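Local coordinates for pilotin OutS (Dickeya dadantii, PDB 3UTK), which serves as the pilotin of a type II secretion system, interacting with the secretin OutD in the export of pectate lyases and cellulases across the outer membrane, at residues S54-V59 and A112-S117. Residues are numbered along the deposited sequence; the frame is centred on the assembly and turned at random.
Sequences SKYLRV and ATQCSS
Cys115 SG is held between a covalent partner and an aromatic ring: it forms a disulfide with Cys61, just past the end of helix 40-60, and lies 3.9 Å from Tyr56 CE1. This is a sulfur-aromatic contact of oblique geometry, with SG 5.2 Å from the centroid of the Tyr56 ring. Gln114 takes the ring more squarely. Its CG sits over one face, 3.4 Å from Tyr56 CE1 and 3.5 Å from Tyr56 CZ, a CH-pi type of approach in which the aliphatic part of the side chain does the touching. Gln114 CB reaches further along the ring, to 3.4 Å from Tyr56 OH. The Gln114 chain bends after CG (chi2 69°), which carries its amide off the phenol, and the amide plane stands 81° from that of the ring. The Tyr56 side chain leaves its helix toward helix 111-121, and with CG anti to the backbone N the ring lies beside Gln114 CB and CG; CE1, CZ and OH meet Gln114, and of these CE1 alone also meets Cys115 SG. Leu57 adds a loose contact, its CD2 methyl lying 4.2 Å from the backbone oxygen Cys115 O. The backbones come nearest here, Leu57 CA and Cys115 CA being 6.5 Å apart, while the two short helix axes approach to 10.2 Å at 116° between their N-to-C directions. Packing around Tyr56 thus sits directly beside the disulfide that ties the residue just after helix 40-60 to helix 111-121, in a fold of nested, perpendicular helical hairpins. Leu104 and Leu105 of helix 94-106 also pack on Tyr56, whereas Leu57 touches Phe118 and Asn119 further along helix 111-121 and Leu126 of helix 123-131.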
loop_
_atom_site.group_PDB
_atom_site.type_symbol
_atom_site.label_atom_id
_atom_site.label_comp_id
_atom_site.label_asym_id
_atom_site.label_seq_id
_atom_site.Cartn_x
_atom_site.Cartn_y
_atom_site.Cartn_z
ATOM N N SER A 54 0.185 3.846 -0.607
ATOM C CA SER A 54 1.566 4.293 -0.624
ATOM C C SER A 54 1.999 4.825 -1.990
ATOM O O SER A 54 2.653 5.850 -2.056
ATOM C CB SER A 54 2.504 3.174 -0.176
ATOM O OG SER A 54 2.224 2.801 1.161
ATOM N N LYS A 55 1.671 4.120 -3.075
ATOM C CA LYS A 55 2.011 4.617 -4.410
ATOM C C LYS A 55 1.266 5.930 -4.683
ATOM O O LYS A 55 1.808 6.846 -5.293
ATOM C CB LYS A 55 1.699 3.575 -5.494
ATOM C CG LYS A 55 2.069 4.028 -6.907
ATOM C CD LYS A 55 1.892 2.928 -7.946
ATOM C CE LYS A 55 2.377 3.399 -9.313
ATOM N NZ LYS A 55 2.545 2.269 -10.269
ATOM N N TYR A 56 0.016 6.010 -4.243
ATOM C CA TYR A 56 -0.755 7.245 -4.388
ATOM C C TYR A 56 -0.035 8.419 -3.709
ATOM O O TYR A 56 0.045 9.520 -4.255
ATOM C CB TYR A 56 -2.185 7.066 -3.842
ATOM C CG TYR A 56 -3.104 8.230 -4.132
ATOM C CD1 TYR A 56 -3.058 9.388 -3.362
ATOM C CD2 TYR A 56 -4.033 8.164 -5.165
ATOM C CE1 TYR A 56 -3.902 10.454 -3.631
ATOM C CE2 TYR A 56 -4.877 9.226 -5.437
ATOM C CZ TYR A 56 -4.808 10.363 -4.672
ATOM O OH TYR A 56 -5.647 11.418 -4.954
ATOM N N LEU A 57 0.528 8.181 -2.532
ATOM C CA LEU A 57 1.232 9.251 -1.843
ATOM C C LEU A 57 2.472 9.656 -2.636
ATOM O O LEU A 57 2.731 10.838 -2.829
ATOM C CB LEU A 57 1.628 8.846 -0.421
ATOM C CG LEU A 57 0.526 8.816 0.645
ATOM C CD1 LEU A 57 1.039 8.242 1.978
ATOM C CD2 LEU A 57 -0.062 10.212 0.876
ATOM N N ARG A 58 3.236 8.672 -3.096
ATOM C CA ARG A 58 4.471 8.989 -3.808
ATOM C C ARG A 58 4.183 9.747 -5.102
ATOM O O ARG A 58 4.818 10.759 -5.392
ATOM C CB ARG A 58 5.287 7.722 -4.117
ATOM C CG ARG A 58 6.696 8.012 -4.656
ATOM C CD ARG A 58 7.390 6.740 -5.129
ATOM N NE ARG A 58 6.814 6.258 -6.376
ATOM C CZ ARG A 58 6.346 5.030 -6.571
ATOM N NH1 ARG A 58 6.386 4.135 -5.592
ATOM N NH2 ARG A 58 5.831 4.701 -7.751
ATOM N N VAL A 59 3.230 9.251 -5.885
ATOM C CA VAL A 59 3.010 9.781 -7.225
ATOM C C VAL A 59 2.092 11.006 -7.249
ATOM O O VAL A 59 2.394 12.001 -7.919
ATOM C CB VAL A 59 2.476 8.693 -8.184
ATOM C CG1 VAL A 59 2.178 9.285 -9.561
ATOM C CG2 VAL A 59 3.478 7.542 -8.284
ATOM N N ALA A 112 -6.414 16.633 -3.297
ATOM C CA ALA A 112 -6.029 17.281 -2.045
ATOM C C ALA A 112 -6.633 16.582 -0.841
ATOM O O ALA A 112 -5.982 16.447 0.196
ATOM C CB ALA A 112 -6.423 18.759 -2.056
ATOM N N THR A 113 -7.888 16.163 -0.977
ATOM C CA THR A 113 -8.598 15.441 0.076
ATOM C C THR A 113 -7.961 14.077 0.354
ATOM O O THR A 113 -7.669 13.730 1.501
ATOM C CB THR A 113 -10.074 15.266 -0.323
ATOM O OG1 THR A 113 -10.658 16.561 -0.522
ATOM C CG2 THR A 113 -10.860 14.526 0.758
ATOM N N GLN A 114 -7.759 13.297 -0.699
ATOM C CA GLN A 114 -7.127 11.994 -0.561
ATOM C C GLN A 114 -5.718 12.094 0.030
ATOM O O GLN A 114 -5.354 11.321 0.924
ATOM C CB GLN A 114 -7.101 11.265 -1.912
ATOM C CG GLN A 114 -6.690 9.810 -1.777
ATOM C CD GLN A 114 -7.745 9.009 -1.066
ATOM O OE1 GLN A 114 -8.763 8.670 -1.658
ATOM N NE2 GLN A 114 -7.519 8.707 0.213
ATOM N N CYS A 115 -4.922 13.041 -0.457
ATOM C CA CYS A 115 -3.559 13.206 0.054
ATOM C C CYS A 115 -3.555 13.571 1.528
ATOM O O CYS A 115 -2.755 13.041 2.304
ATOM C CB CYS A 115 -2.789 14.277 -0.726
ATOM S SG CYS A 115 -2.467 13.863 -2.463
ATOM N N SER A 116 -4.418 14.500 1.916
ATOM C CA SER A 116 -4.489 14.906 3.317
ATOM C C SER A 116 -4.860 13.700 4.187
ATOM O O SER A 116 -4.300 13.497 5.268
ATOM C CB SER A 116 -5.525 16.020 3.500
ATOM O OG SER A 116 -5.537 16.471 4.845
ATOM N N SER A 117 -5.805 12.901 3.705
ATOM C CA SER A 117 -6.253 11.729 4.452
ATOM C C SER A 117 -5.150 10.664 4.587
ATOM O O SER A 117 -4.897 10.176 5.693
ATOM C CB SER A 117 -7.515 11.121 3.822
ATOM O OG SER A 117 -7.984 10.046 4.608
#